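Local atomic coordinates of fervidolysin (Fervidobacterium pennivorans, PDB entry 1R6V), a protein that degrades keratin into peptides as a calcium-binding, subtilisin-like serine protease, allowing its bacterium to grow on native feathers. Residues Val390-Leu394 with Ile406-Leu410. The protein carries 1 engineered substitution. Residues are numbered along the deposited sequence.
Sequences VVAVL and IRKLL
Both segments are regular alpha-helix, with phi/psi close to -62/-42 and an i-to-i+4 hydrogen bond in each: L394 N to V390 O at 3.0 Å and L410 N to I406 O at 3.1 Å. The local axes approach to 11.0 Å with 113° between their N-to-C directions, so the segments cross steeply; V391 and I406 set the register, CA to CA 7.1 Å. An axis separation this wide is bridged by branched apolar side chains, without any hydrogen bond across.

L394 (chi1 m, chi2 t) points toward 406-410 and enters a hollow bordered by I406, L409 and L410: its CB lies 4.1 Å from I406 CD1, its CD2 4.1 Å from L409 CD2 and its CD1 3.7 Å from L410 CD2. L410 (m, t) answers in reverse. Its CA-to-CB bond runs sideways, but the tip comes nearer and rests against V390, V391 and L394, with CD2 3.7 Å from V390 CG1 and CD1 4.2 Å from V391 CG2. V391 CG2 also meets I406 CG2 at 3.8 Å. Together the segments bury 258 Å².

The R407 CA-to-CB bond points away, and its NH1 forms salt bridges with D494 and E411. The arrangement belongs to the subtilisin-like catalytic domain: helix 380-397, which carries the inferred charge-relay residue S381 near its N-terminus, packs against the next helix, 403-413, in the alpha/beta fold of the S8 peptidases.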
loop_
_atom_site.group_PDB
_atom_site.type_symbol
_atom_site.label_atom_id
_atom_site.label_comp_id
_atom_site.label_asym_id
_atom_site.label_seq_id
_atom_site.Cartn_x
_atom_site.Cartn_y
_atom_site.Cartn_z
ATOM N N VAL A 390 -6.325 23.158 -2.994
ATOM C CA VAL A 390 -5.535 24.028 -2.140
ATOM C C VAL A 390 -4.051 23.760 -2.403
ATOM O O VAL A 390 -3.261 24.688 -2.514
ATOM C CB VAL A 390 -5.861 23.795 -0.647
ATOM C CG1 VAL A 390 -4.833 24.510 0.244
ATOM C CG2 VAL A 390 -7.262 24.344 -0.340
ATOM N N VAL A 391 -3.672 22.485 -2.492
ATOM C CA VAL A 391 -2.272 22.151 -2.771
ATOM C C VAL A 391 -1.812 22.764 -4.100
ATOM O O VAL A 391 -0.691 23.280 -4.214
ATOM C CB VAL A 391 -2.059 20.599 -2.820
ATOM C CG1 VAL A 391 -0.615 20.257 -3.273
ATOM C CG2 VAL A 391 -2.296 20.007 -1.431
ATOM N N ALA A 392 -2.655 22.684 -5.128
ATOM C CA ALA A 392 -2.279 23.244 -6.420
ATOM C C ALA A 392 -1.999 24.745 -6.327
ATOM O O ALA A 392 -1.054 25.236 -6.948
ATOM C CB ALA A 392 -3.374 22.966 -7.461
ATOM N N VAL A 393 -2.823 25.467 -5.573
ATOM C CA VAL A 393 -2.622 26.914 -5.399
ATOM C C VAL A 393 -1.304 27.148 -4.638
ATOM O O VAL A 393 -0.491 28.002 -5.013
ATOM C CB VAL A 393 -3.847 27.562 -4.649
ATOM C CG1 VAL A 393 -3.601 29.066 -4.398
ATOM C CG2 VAL A 393 -5.107 27.414 -5.521
ATOM N N LEU A 394 -1.064 26.359 -3.595
ATOM C CA LEU A 394 0.170 26.500 -2.822
ATOM C C LEU A 394 1.421 26.220 -3.641
ATOM O O LEU A 394 2.450 26.873 -3.442
ATOM C CB LEU A 394 0.168 25.566 -1.610
ATOM C CG LEU A 394 -0.920 25.827 -0.560
ATOM C CD1 LEU A 394 -0.859 24.758 0.520
ATOM C CD2 LEU A 394 -0.720 27.215 0.070
ATOM N N ILE A 406 4.333 20.810 2.256
ATOM C CA ILE A 406 2.970 21.156 1.881
ATOM C C ILE A 406 2.017 20.591 2.921
ATOM O O ILE A 406 1.111 21.293 3.390
ATOM C CB ILE A 406 2.610 20.597 0.480
ATOM C CG1 ILE A 406 3.412 21.345 -0.597
ATOM C CG2 ILE A 406 1.078 20.708 0.245
ATOM C CD1 ILE A 406 3.072 22.845 -0.708
ATOM N N ARG A 407 2.206 19.323 3.304
ATOM C CA ARG A 407 1.312 18.754 4.291
ATOM C C ARG A 407 1.405 19.507 5.614
ATOM O O ARG A 407 0.382 19.835 6.203
ATOM C CB ARG A 407 1.600 17.270 4.537
ATOM C CG ARG A 407 0.654 16.641 5.565
ATOM C CD ARG A 407 0.893 15.138 5.684
ATOM N NE ARG A 407 2.273 14.817 6.048
ATOM C CZ ARG A 407 2.787 14.989 7.262
ATOM N NH1 ARG A 407 2.032 15.474 8.247
ATOM N NH2 ARG A 407 4.060 14.687 7.483
ATOM N N LYS A 408 2.624 19.782 6.083
ATOM C CA LYS A 408 2.725 20.494 7.356
ATOM C C LYS A 408 2.139 21.887 7.299
ATOM O O LYS A 408 1.628 22.381 8.300
ATOM C CB LYS A 408 4.181 20.572 7.838
ATOM C CG LYS A 408 4.797 19.222 8.211
ATOM C CD LYS A 408 3.939 18.399 9.203
ATOM C CE LYS A 408 3.516 19.192 10.425
ATOM N NZ LYS A 408 2.717 18.320 11.360
ATOM N N LEU A 409 2.221 22.541 6.147
ATOM C CA LEU A 409 1.668 23.885 6.022
ATOM C C LEU A 409 0.162 23.792 6.216
ATOM O O LEU A 409 -0.441 24.600 6.926
ATOM C CB LEU A 409 1.982 24.475 4.647
ATOM C CG LEU A 409 1.421 25.881 4.370
ATOM C CD1 LEU A 409 1.780 26.876 5.508
ATOM C CD2 LEU A 409 1.978 26.370 3.051
ATOM N N LEU A 410 -0.452 22.796 5.584
ATOM C CA LEU A 410 -1.892 22.619 5.737
ATOM C C LEU A 410 -2.297 22.351 7.181
ATOM O O LEU A 410 -3.282 22.907 7.670
ATOM C CB LEU A 410 -2.387 21.448 4.884
ATOM C CG LEU A 410 -2.254 21.602 3.375
ATOM C CD1 LEU A 410 -2.807 20.354 2.732
ATOM C CD2 LEU A 410 -2.956 22.822 2.891
#